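Local coordinates for protein putative sodium:solute symporter (Proteus mirabilis, PDB 5NV9) that couples the inward sodium gradient to uptake of the sialic acid N-acetylneuraminic acid across the bacterial inner membrane, as a LeuT-fold symporter of the sodium:solute symporter family, at residues F78-Y83 with S234-L239; I62-I67 with I286-I291; S74-I79 with K220-T225. All coordinates share one frame; numbering follows the deposited sequence.

Contact 1 (F78-Y83 with S234-L239); sequences FIIGQY and STIPVL. With SLB (N-acetyl-beta-neuraminic acid), chain D.
Beside the sialic acid pocket of this outward-open LeuT-fold transporter, Phe78 and Ile80, around the start of helix 80-87, pack on Ile236 and Leu239 at the start of helix 236-253. All of the packing is apolar. Leu239 sits between the two residues of the other segment and uses one methyl for each: Leu239 CD2 lies 3.7 Å from Phe78 CD1, while Leu239 CD1 lies 4.2 Å from Ile80 CB. The CB of Phe78 points away from helix 236-253, yet the ring comes back to it, with Leu239 approaching obliquely and Ser234 CB near the ring plane, 4.4 Å from Phe78 CE1. Farther along, Ile80 and Ile236 cross at about a right angle and touch through Ile80 CD1 and Ile236 CG2 at 4.0 Å.

Two residues on from Ile80, Gln82 turns to the ligand. Its amide grips the glycerol tail of the sugar with both ends: NE2 donates to O7 of the sialic acid at 3.0 Å in a nearly straight bond (171°), and OE1 accepts from O9 in a very short bond of 2.5 Å. The chain bends at chi2 (-71°), which carries CD toward the sugar. Next to it, Gly81 has no side chain, and its C lies 3.4 Å from the acetyl methyl C11.

Ser234 OG turns to Asn457, and helix 459-475 covers Leu239 through Phe459. Phe243, farther along helix 236-253, meets Phe78 edge-to-face, while on another side Gln82 and Tyr83 lean on helix 267-301.

Contact 2 (I62-I67 with I286-I291); sequences ITFMSI and IFFFAI. With SLB (N-acetyl-beta-neuraminic acid), chain D.
Phe288 puts its edge to Phe64: CE1 stands 3.5 Å above the centre of the Phe64 ring, with the planes at 64° and the centroids 4.9 Å apart, an edge-to-face pair. Thr63 CG2 lies over one face of Phe288 itself, offset toward the rim. The third ring, Phe289, receives a methyl: Ile67 CG2 sits 3.4 Å from the ring centroid and only 7° off the normal, a CH-pi contact that leaves all six carbons at similar range. That same methyl also meets Phe288 CB at 3.7 Å, so one methyl touches both Phe288 and Phe289. The CB of Phe64 points away from segment 286-291, while its ring still meets Phe288.

Thr63 joins this packing to the substrate. Its methyl faces Phe288, whereas OG1 accepts a hydrogen bond from O7 of the sialic acid at 2.7 Å and lies 2.6 Å from the carboxylate atom O1A. Thr63 N adds a weak bond to O1A. The buried Phe64 O has no partner in the model.

The axes of 62-67 and 286-291, parts of helices 61-73 and 267-301, come within 9.0 Å and cross at -31°, running the same general way. Helix 328-361, which carries sodium ligands, backs Phe64 through Ile336 and Ala339, and helix 155-203 covers Phe288 through Ala193.

Contact 3 (S74-I79 with K220-T225); sequences SDWTFI and KFFPTT
Trp76 and Phe221 lie side by side and point the same way, at the meeting of two periplasmic connections: the link from helix 61-73 to helix 80-87, which opens with an Asx turn at Asp75, and the loop after helix 207-217. The Phe221 ring turns its edge to the Trp76 face, an edge-to-face pair with planes at 75° and 5.0 Å between the centroids of the phenyl and five-membered rings. Phe221 CD1 stands above the indole, offset toward its rim, while the indole NE1 bonds to Ser293 on helix 267-301.

In the backbone, Trp76 N donates to Phe221 O at 3.0 Å, in the carbonyl plane and on a lone pair, fixing the backbones beside the aromatic pair. Phe222 swings its ring end back toward 74-79: Ile79 CG2 meets it at the edge, in plane, 3.9 Å from CZ, and Trp76 CB packs against the same atom. Pro223 lies obliquely across Asp75, its CG 3.4 Å from OD2.

Lys220, bent at chi3 and chi4, curls round the Ser74 carbonyl. Its NZ donates to Ser74 O at 3.0 Å from above the carbonyl plane and also bonds to Tyr72 O, so the ammonium bridges two carbonyls where helix 61-73 gives out. Phe296 adds a cation-pi contact.

In the Asx turn, Asp75 OD1 takes two bonds, both tilted out of the carboxylate plane: from Thr77 N on its anti side at 2.8 Å, the more tilted, and from Thr77 OG1 on its syn side at 2.6 Å.

In the fold
Contact 2 is the buried one, and all its touching residues are buried; contacts 1 and 3 are partly buried, and the centre of contact 3, the farthest out, is about 23 Å from that of the chain. Contacts 1 and 3 share Phe78 and Ile79, and Thr77 packs on both Ile236 and Leu239, joining the two. Phe289 of contact 2 packs on Ile79 and Trp76. Contacts 1 and 2 both touch the sialic acid, contact 1 at the glycerol tail and acetyl methyl, contact 2 at O7 and the carboxylate. Across the segments both are purely apolar or aromatic, whereas the loop-to-loop contact 3 adds backbone and lysine hydrogen bonds.

Contact 1 (F78-Y83 with S234-L239)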
loop_
_atom_site.group_PDB
_atom_site.type_symbol
_atom_site.label_atom_id
_atom_site.label_comp_id
_atom_site.label_asym_id
_atom_site.label_seq_id
_atom_site.Cartn_x
_atom_site.Cartn_y
_atom_site.Cartn_z
ATOM N N PHE A 78 -7.481 -14.433 -6.221
ATOM C CA PHE A 78 -6.988 -13.090 -6.029
ATOM C C PHE A 78 -5.599 -12.788 -6.591
ATOM O O PHE A 78 -5.280 -11.645 -6.856
ATOM C CB PHE A 78 -6.977 -12.738 -4.555
ATOM C CG PHE A 78 -8.295 -12.214 -4.030
ATOM C CD1 PHE A 78 -9.517 -12.864 -4.319
ATOM C CD2 PHE A 78 -8.305 -11.151 -3.136
ATOM C CE1 PHE A 78 -10.717 -12.406 -3.787
ATOM C CE2 PHE A 78 -9.520 -10.664 -2.616
ATOM C CZ PHE A 78 -10.719 -11.304 -2.930
ATOM N N ILE A 79 -4.775 -13.819 -6.784
ATOM C CA ILE A 79 -3.442 -13.649 -7.323
ATOM C C ILE A 79 -3.522 -13.037 -8.741
ATOM O O ILE A 79 -2.569 -12.401 -9.189
ATOM C CB ILE A 79 -2.573 -14.958 -7.269
ATOM C CG1 ILE A 79 -1.080 -14.604 -7.169
ATOM C CG2 ILE A 79 -2.871 -15.888 -8.466
ATOM C CD1 ILE A 79 -0.141 -15.784 -7.213
ATOM N N ILE A 80 -4.635 -13.169 -9.433
ATOM C CA ILE A 80 -4.791 -12.473 -10.719
ATOM C C ILE A 80 -4.506 -10.970 -10.492
ATOM O O ILE A 80 -3.853 -10.318 -11.313
ATOM C CB ILE A 80 -6.153 -12.790 -11.380
ATOM C CG1 ILE A 80 -6.221 -14.276 -11.772
ATOM C CG2 ILE A 80 -6.350 -12.017 -12.677
ATOM C CD1 ILE A 80 -7.639 -14.796 -11.880
ATOM N N GLY A 81 -4.888 -10.450 -9.325
ATOM C CA GLY A 81 -4.552 -9.081 -8.939
ATOM C C GLY A 81 -3.119 -8.647 -9.097
ATOM O O GLY A 81 -2.856 -7.533 -9.547
ATOM N N GLN A 82 -2.181 -9.516 -8.702
ATOM C CA GLN A 82 -0.746 -9.253 -8.790
ATOM C C GLN A 82 -0.242 -9.105 -10.213
ATOM O O GLN A 82 0.582 -8.221 -10.532
ATOM C CB GLN A 82 0.052 -10.407 -8.117
ATOM C CG GLN A 82 -0.453 -10.748 -6.740
ATOM C CD GLN A 82 -0.127 -9.661 -5.729
ATOM O OE1 GLN A 82 0.817 -8.897 -5.901
ATOM N NE2 GLN A 82 -0.822 -9.672 -4.626
ATOM N N TYR A 83 -0.721 -9.991 -11.071
ATOM C CA TYR A 83 -0.314 -9.977 -12.466
ATOM C C TYR A 83 -0.927 -8.814 -13.244
ATOM O O TYR A 83 -0.311 -8.298 -14.173
ATOM C CB TYR A 83 -0.514 -11.385 -13.097
ATOM C CG TYR A 83 0.415 -12.349 -12.372
ATOM C CD1 TYR A 83 1.772 -12.344 -12.609
ATOM C CD2 TYR A 83 -0.046 -13.169 -11.354
ATOM C CE1 TYR A 83 2.644 -13.148 -11.885
ATOM C CE2 TYR A 83 0.822 -13.983 -10.628
ATOM C CZ TYR A 83 2.166 -13.956 -10.896
ATOM O OH TYR A 83 3.020 -14.788 -10.215
ATOM N N SER A 234 -17.281 -12.117 -5.187
ATOM C CA SER A 234 -15.937 -11.836 -5.602
ATOM C C SER A 234 -15.429 -12.934 -6.488
ATOM O O SER A 234 -14.439 -13.580 -6.194
ATOM C CB SER A 234 -15.016 -11.687 -4.360
ATOM O OG SER A 234 -15.375 -10.498 -3.637
ATOM N N THR A 235 -16.084 -13.078 -7.613
ATOM C CA THR A 235 -15.711 -14.057 -8.634
ATOM C C THR A 235 -14.504 -13.544 -9.439
ATOM O O THR A 235 -14.031 -12.415 -9.250
ATOM C CB THR A 235 -16.928 -14.247 -9.530
ATOM O OG1 THR A 235 -17.181 -13.018 -10.184
ATOM C CG2 THR A 235 -18.194 -14.650 -8.653
ATOM N N ILE A 236 -14.031 -14.365 -10.355
ATOM C CA ILE A 236 -12.861 -14.065 -11.139
ATOM C C ILE A 236 -13.009 -12.804 -12.021
ATOM O O ILE A 236 -12.120 -11.966 -12.059
ATOM C CB ILE A 236 -12.409 -15.301 -11.956
ATOM C CG1 ILE A 236 -11.757 -16.366 -11.032
ATOM C CG2 ILE A 236 -11.433 -14.855 -13.031
ATOM C CD1 ILE A 236 -11.807 -17.799 -11.574
ATOM N N PRO A 237 -14.115 -12.689 -12.772
ATOM C CA PRO A 237 -14.365 -11.422 -13.502
ATOM C C PRO A 237 -14.460 -10.172 -12.610
ATOM O O PRO A 237 -13.859 -9.138 -12.936
ATOM C CB PRO A 237 -15.719 -11.676 -14.180
ATOM C CG PRO A 237 -15.800 -13.162 -14.300
ATOM C CD PRO A 237 -15.120 -13.722 -13.090
ATOM N N VAL A 238 -15.163 -10.269 -11.479
ATOM C CA VAL A 238 -15.286 -9.112 -10.528
ATOM C C VAL A 238 -13.949 -8.625 -9.946
ATOM O O VAL A 238 -13.601 -7.436 -9.982
ATOM C CB VAL A 238 -16.289 -9.459 -9.417
ATOM C CG1 VAL A 238 -16.394 -8.319 -8.408
ATOM C CG2 VAL A 238 -17.641 -9.755 -10.068
ATOM N N LEU A 239 -13.157 -9.566 -9.432
ATOM C CA LEU A 239 -11.852 -9.224 -8.923
ATOM C C LEU A 239 -10.850 -8.785 -10.034
ATOM O O LEU A 239 -10.005 -7.954 -9.772
ATOM C CB LEU A 239 -11.287 -10.335 -8.027
ATOM C CG LEU A 239 -10.947 -11.637 -8.704
ATOM C CD1 LEU A 239 -9.589 -11.493 -9.352
ATOM C CD2 LEU A 239 -10.919 -12.815 -7.726
HETATM C C1 SLB D . -1.246 -4.342 1.032
HETATM C C2 SLB D . -1.707 -4.225 -0.395
HETATM C C3 SLB D . -3.166 -4.608 -0.474
HETATM C C4 SLB D . -3.670 -4.724 -1.930
HETATM C C5 SLB D . -2.787 -5.787 -2.585
HETATM C C6 SLB D . -1.305 -5.367 -2.490
HETATM C C7 SLB D . -0.314 -6.370 -3.096
HETATM C C8 SLB D . 1.111 -5.904 -2.948
HETATM C C9 SLB D . 2.082 -6.816 -3.697
HETATM C C10 SLB D . -3.564 -7.168 -4.476
HETATM C C11 SLB D . -3.555 -7.238 -5.981
HETATM N N5 SLB D . -3.156 -5.985 -3.994
HETATM O O1A SLB D . -0.708 -5.441 1.404
HETATM O O1B SLB D . -1.463 -3.347 1.824
HETATM O O2 SLB D . -1.515 -2.872 -0.900
HETATM O O4 SLB D . -5.075 -5.153 -1.975
HETATM O O6 SLB D . -0.930 -5.194 -1.126
HETATM O O7 SLB D . -0.398 -7.635 -2.432
HETATM O O8 SLB D . 1.239 -4.570 -3.427
HETATM O O9 SLB D . 1.876 -6.777 -5.132
HETATM O O10 SLB D . -3.864 -8.136 -3.757
#

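Contact 2 (I62-I67 with I286-I291)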
loop_
_atom_site.group_PDB
_atom_site.type_symbol
_atom_site.label_atom_id
_atom_site.label_comp_id
_atom_site.label_asym_id
_atom_site.label_seq_id
_atom_site.Cartn_x
_atom_site.Cartn_y
_atom_site.Cartn_z
ATOM N N ILE A 62 -1.425 -6.197 5.756
ATOM C CA ILE A 62 -2.655 -6.600 5.097
ATOM C C ILE A 62 -2.403 -7.818 4.173
ATOM O O ILE A 62 -3.076 -8.838 4.297
ATOM C CB ILE A 62 -3.239 -5.426 4.240
ATOM C CG1 ILE A 62 -3.767 -4.308 5.124
ATOM C CG2 ILE A 62 -4.342 -5.909 3.296
ATOM C CD1 ILE A 62 -4.051 -3.047 4.369
ATOM N N THR A 63 -1.446 -7.706 3.259
ATOM C CA THR A 63 -1.092 -8.822 2.393
ATOM C C THR A 63 -0.515 -9.961 3.239
ATOM O O THR A 63 -0.877 -11.149 3.052
ATOM C CB THR A 63 -0.044 -8.413 1.299
ATOM O OG1 THR A 63 -0.680 -7.740 0.208
ATOM C CG2 THR A 63 0.765 -9.627 0.768
ATOM N N PHE A 64 0.372 -9.609 4.187
ATOM C CA PHE A 64 1.184 -10.627 4.882
ATOM C C PHE A 64 0.275 -11.591 5.648
ATOM O O PHE A 64 0.491 -12.810 5.589
ATOM C CB PHE A 64 2.207 -9.986 5.823
ATOM C CG PHE A 64 3.401 -10.878 6.166
ATOM C CD1 PHE A 64 3.259 -12.010 6.962
ATOM C CD2 PHE A 64 4.675 -10.545 5.731
ATOM C CE1 PHE A 64 4.371 -12.832 7.253
ATOM C CE2 PHE A 64 5.811 -11.336 6.041
ATOM C CZ PHE A 64 5.666 -12.471 6.812
HETATM N N MSE A 65 -0.719 -11.050 6.349
HETATM C CA MSE A 65 -1.692 -11.834 7.122
HETATM C C MSE A 65 -2.900 -12.299 6.344
HETATM O O MSE A 65 -3.336 -13.423 6.568
HETATM C CB MSE A 65 -2.244 -11.077 8.345
HETATM C CG MSE A 65 -1.800 -11.772 9.648
HETATM SE SE MSE A 65 0.143 -11.552 9.828
HETATM C CE MSE A 65 0.176 -9.585 9.814
ATOM N N SER A 66 -3.473 -11.455 5.468
ATOM C CA SER A 66 -4.718 -11.770 4.795
ATOM C C SER A 66 -4.620 -12.713 3.635
ATOM O O SER A 66 -5.557 -13.442 3.390
ATOM C CB SER A 66 -5.363 -10.506 4.190
ATOM O OG SER A 66 -5.773 -9.725 5.253
ATOM N N ILE A 67 -3.555 -12.619 2.862
ATOM C CA ILE A 67 -3.486 -13.410 1.642
ATOM C C ILE A 67 -3.351 -14.892 2.027
ATOM O O ILE A 67 -4.129 -15.723 1.508
ATOM C CB ILE A 67 -2.414 -12.969 0.633
ATOM C CG1 ILE A 67 -2.820 -11.720 -0.187
ATOM C CG2 ILE A 67 -2.085 -14.117 -0.309
ATOM C CD1 ILE A 67 -4.206 -11.742 -0.808
ATOM N N ILE A 286 3.171 -14.992 -4.740
ATOM C CA ILE A 286 2.915 -16.401 -4.891
ATOM C C ILE A 286 3.221 -17.141 -3.572
ATOM O O ILE A 286 2.499 -18.071 -3.192
ATOM C CB ILE A 286 3.812 -17.059 -5.942
ATOM C CG1 ILE A 286 3.544 -16.538 -7.330
ATOM C CG2 ILE A 286 3.558 -18.557 -5.981
ATOM C CD1 ILE A 286 4.548 -17.073 -8.350
ATOM N N PHE A 287 4.290 -16.743 -2.883
ATOM C CA PHE A 287 4.645 -17.416 -1.606
ATOM C C PHE A 287 3.609 -17.186 -0.513
ATOM O O PHE A 287 3.382 -18.115 0.287
ATOM C CB PHE A 287 6.051 -17.102 -1.115
ATOM C CG PHE A 287 7.106 -17.794 -1.893
ATOM C CD1 PHE A 287 7.580 -17.251 -3.085
ATOM C CD2 PHE A 287 7.619 -19.003 -1.460
ATOM C CE1 PHE A 287 8.547 -17.909 -3.833
ATOM C CE2 PHE A 287 8.567 -19.665 -2.219
ATOM C CZ PHE A 287 9.032 -19.123 -3.406
ATOM N N PHE A 288 2.935 -16.022 -0.511
ATOM C CA PHE A 288 1.881 -15.772 0.486
ATOM C C PHE A 288 0.654 -16.686 0.252
ATOM O O PHE A 288 0.079 -17.201 1.197
ATOM C CB PHE A 288 1.543 -14.293 0.580
ATOM C CG PHE A 288 2.644 -13.485 1.201
ATOM C CD1 PHE A 288 2.852 -13.517 2.578
ATOM C CD2 PHE A 288 3.512 -12.746 0.437
ATOM C CE1 PHE A 288 3.928 -12.833 3.168
ATOM C CE2 PHE A 288 4.595 -12.061 1.021
ATOM C CZ PHE A 288 4.778 -12.077 2.384
ATOM N N PHE A 289 0.283 -16.894 -1.000
ATOM C CA PHE A 289 -0.779 -17.857 -1.334
ATOM C C PHE A 289 -0.311 -19.252 -0.952
ATOM O O PHE A 289 -1.052 -19.992 -0.300
ATOM C CB PHE A 289 -1.130 -17.783 -2.836
ATOM C CG PHE A 289 -1.941 -16.571 -3.172
ATOM C CD1 PHE A 289 -3.306 -16.586 -2.961
ATOM C CD2 PHE A 289 -1.340 -15.365 -3.590
ATOM C CE1 PHE A 289 -4.085 -15.454 -3.248
ATOM C CE2 PHE A 289 -2.129 -14.225 -3.838
ATOM C CZ PHE A 289 -3.506 -14.271 -3.648
ATOM N N ALA A 290 0.918 -19.601 -1.352
ATOM C CA ALA A 290 1.441 -20.940 -1.101
ATOM C C ALA A 290 1.462 -21.242 0.371
ATOM O O ALA A 290 1.131 -22.377 0.780
ATOM C CB ALA A 290 2.794 -21.178 -1.766
ATOM N N ILE A 291 1.744 -20.220 1.179
ATOM C CA ILE A 291 1.681 -20.371 2.622
ATOM C C ILE A 291 0.297 -20.793 3.180
ATOM O O ILE A 291 0.233 -21.717 4.009
ATOM C CB ILE A 291 2.244 -19.140 3.375
ATOM C CG1 ILE A 291 3.759 -19.106 3.241
ATOM C CG2 ILE A 291 1.912 -19.202 4.844
ATOM C CD1 ILE A 291 4.284 -17.693 3.423
HETATM C C1 SLB D . -1.246 -4.342 1.032
HETATM C C2 SLB D . -1.707 -4.225 -0.395
HETATM C C3 SLB D . -3.166 -4.608 -0.474
HETATM C C4 SLB D . -3.670 -4.724 -1.930
HETATM C C5 SLB D . -2.787 -5.787 -2.585
HETATM C C6 SLB D . -1.305 -5.367 -2.490
HETATM C C7 SLB D . -0.314 -6.370 -3.096
HETATM C C8 SLB D . 1.111 -5.904 -2.948
HETATM C C9 SLB D . 2.082 -6.816 -3.697
HETATM C C10 SLB D . -3.564 -7.168 -4.476
HETATM C C11 SLB D . -3.555 -7.238 -5.981
HETATM N N5 SLB D . -3.156 -5.985 -3.994
HETATM O O1A SLB D . -0.708 -5.441 1.404
HETATM O O1B SLB D . -1.463 -3.347 1.824
HETATM O O2 SLB D . -1.515 -2.872 -0.900
HETATM O O4 SLB D . -5.075 -5.153 -1.975
HETATM O O6 SLB D . -0.930 -5.194 -1.126
HETATM O O7 SLB D . -0.398 -7.635 -2.432
HETATM O O8 SLB D . 1.239 -4.570 -3.427
HETATM O O9 SLB D . 1.876 -6.777 -5.132
HETATM O O10 SLB D . -3.864 -8.136 -3.757
#

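Contact 3 (S74-I79 with K220-T225)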
loop_
_atom_site.group_PDB
_atom_site.type_symbol
_atom_site.label_atom_id
_atom_site.label_comp_id
_atom_site.label_asym_id
_atom_site.label_seq_id
_atom_site.Cartn_x
_atom_site.Cartn_y
_atom_site.Cartn_z
ATOM N N SER A 74 -10.074 -20.327 1.093
ATOM C CA SER A 74 -10.694 -20.391 -0.238
ATOM C C SER A 74 -9.714 -20.840 -1.299
ATOM O O SER A 74 -9.479 -22.027 -1.446
ATOM C CB SER A 74 -11.354 -19.039 -0.626
ATOM O OG SER A 74 -10.349 -18.054 -0.706
ATOM N N ASP A 75 -9.205 -19.899 -2.098
ATOM C CA ASP A 75 -8.437 -20.275 -3.227
ATOM C C ASP A 75 -7.372 -19.221 -3.616
ATOM O O ASP A 75 -7.081 -18.277 -2.854
ATOM C CB ASP A 75 -9.418 -20.576 -4.347
ATOM C CG ASP A 75 -10.333 -19.388 -4.669
ATOM O OD1 ASP A 75 -9.831 -18.271 -4.920
ATOM O OD2 ASP A 75 -11.558 -19.568 -4.753
ATOM N N TRP A 76 -6.767 -19.383 -4.788
ATOM C CA TRP A 76 -5.759 -18.439 -5.265
ATOM C C TRP A 76 -6.330 -17.429 -6.234
ATOM O O TRP A 76 -5.550 -16.698 -6.819
ATOM C CB TRP A 76 -4.643 -19.167 -5.998
ATOM C CG TRP A 76 -3.671 -19.926 -5.153
ATOM C CD1 TRP A 76 -3.937 -20.644 -4.030
ATOM C CD2 TRP A 76 -2.295 -20.093 -5.426
ATOM N NE1 TRP A 76 -2.783 -21.199 -3.543
ATOM C CE2 TRP A 76 -1.753 -20.861 -4.376
ATOM C CE3 TRP A 76 -1.439 -19.604 -6.438
ATOM C CZ2 TRP A 76 -0.410 -21.230 -4.332
ATOM C CZ3 TRP A 76 -0.099 -19.937 -6.376
ATOM C CH2 TRP A 76 0.418 -20.727 -5.303
ATOM N N THR A 77 -7.640 -17.339 -6.429
ATOM C CA THR A 77 -8.109 -16.442 -7.504
ATOM C C THR A 77 -7.616 -14.985 -7.422
ATOM O O THR A 77 -7.389 -14.379 -8.436
ATOM C CB THR A 77 -9.627 -16.453 -7.676
ATOM O OG1 THR A 77 -10.266 -16.202 -6.440
ATOM C CG2 THR A 77 -10.066 -17.765 -8.229
ATOM N N PHE A 78 -7.481 -14.433 -6.221
ATOM C CA PHE A 78 -6.988 -13.090 -6.029
ATOM C C PHE A 78 -5.599 -12.788 -6.591
ATOM O O PHE A 78 -5.280 -11.645 -6.856
ATOM C CB PHE A 78 -6.977 -12.738 -4.555
ATOM C CG PHE A 78 -8.295 -12.214 -4.030
ATOM C CD1 PHE A 78 -9.517 -12.864 -4.319
ATOM C CD2 PHE A 78 -8.305 -11.151 -3.136
ATOM C CE1 PHE A 78 -10.717 -12.406 -3.787
ATOM C CE2 PHE A 78 -9.520 -10.664 -2.616
ATOM C CZ PHE A 78 -10.719 -11.304 -2.930
ATOM N N ILE A 79 -4.775 -13.819 -6.784
ATOM C CA ILE A 79 -3.442 -13.649 -7.323
ATOM C C ILE A 79 -3.522 -13.037 -8.741
ATOM O O ILE A 79 -2.569 -12.401 -9.189
ATOM C CB ILE A 79 -2.573 -14.958 -7.269
ATOM C CG1 ILE A 79 -1.080 -14.604 -7.169
ATOM C CG2 ILE A 79 -2.871 -15.888 -8.466
ATOM C CD1 ILE A 79 -0.141 -15.784 -7.213
ATOM N N LYS A 220 -8.711 -25.792 -4.710
ATOM C CA LYS A 220 -8.359 -24.580 -4.033
ATOM C C LYS A 220 -7.304 -23.767 -4.768
ATOM O O LYS A 220 -6.624 -22.921 -4.142
ATOM C CB LYS A 220 -7.921 -24.901 -2.603
ATOM C CG LYS A 220 -9.065 -25.280 -1.682
ATOM C CD LYS A 220 -8.602 -25.834 -0.337
ATOM C CE LYS A 220 -8.134 -24.759 0.674
ATOM N NZ LYS A 220 -9.166 -23.753 0.967
ATOM N N PHE A 221 -7.092 -24.044 -6.046
ATOM C CA PHE A 221 -6.285 -23.128 -6.890
ATOM C C PHE A 221 -7.192 -22.157 -7.657
ATOM O O PHE A 221 -7.396 -21.044 -7.204
ATOM C CB PHE A 221 -5.355 -23.889 -7.814
ATOM C CG PHE A 221 -4.203 -24.519 -7.101
ATOM C CD1 PHE A 221 -3.300 -23.742 -6.416
ATOM C CD2 PHE A 221 -3.996 -25.876 -7.152
ATOM C CE1 PHE A 221 -2.208 -24.316 -5.770
ATOM C CE2 PHE A 221 -2.914 -26.481 -6.487
ATOM C CZ PHE A 221 -2.031 -25.694 -5.793
ATOM N N PHE A 222 -7.777 -22.583 -8.771
ATOM C CA PHE A 222 -8.607 -21.691 -9.610
ATOM C C PHE A 222 -9.907 -22.400 -9.890
ATOM O O PHE A 222 -10.063 -22.993 -10.968
ATOM C CB PHE A 222 -7.843 -21.279 -10.888
ATOM C CG PHE A 222 -6.556 -20.552 -10.597
ATOM C CD1 PHE A 222 -6.558 -19.211 -10.302
ATOM C CD2 PHE A 222 -5.359 -21.239 -10.540
ATOM C CE1 PHE A 222 -5.384 -18.549 -10.020
ATOM C CE2 PHE A 222 -4.170 -20.591 -10.248
ATOM C CZ PHE A 222 -4.185 -19.246 -9.975
ATOM N N PRO A 223 -10.832 -22.408 -8.904
ATOM C CA PRO A 223 -12.045 -23.241 -9.116
ATOM C C PRO A 223 -12.899 -22.618 -10.249
ATOM O O PRO A 223 -13.089 -21.411 -10.275
ATOM C CB PRO A 223 -12.777 -23.187 -7.753
ATOM C CG PRO A 223 -12.136 -22.060 -6.999
ATOM C CD PRO A 223 -10.806 -21.774 -7.576
ATOM N N THR A 224 -13.332 -23.422 -11.205
ATOM C CA THR A 224 -14.030 -22.889 -12.357
ATOM C C THR A 224 -15.454 -22.444 -11.975
ATOM O O THR A 224 -16.094 -21.719 -12.713
ATOM C CB THR A 224 -14.055 -23.898 -13.502
ATOM O OG1 THR A 224 -14.634 -25.106 -13.045
ATOM C CG2 THR A 224 -12.674 -24.175 -13.986
ATOM N N THR A 225 -15.920 -22.853 -10.798
ATOM C CA THR A 225 -17.167 -22.350 -10.264
ATOM C C THR A 225 -17.096 -20.854 -9.964
ATOM O O THR A 225 -18.147 -20.196 -9.826
ATOM C CB THR A 225 -17.569 -23.084 -8.971
ATOM O OG1 THR A 225 -16.470 -23.095 -8.068
ATOM C CG2 THR A 225 -17.942 -24.522 -9.269
#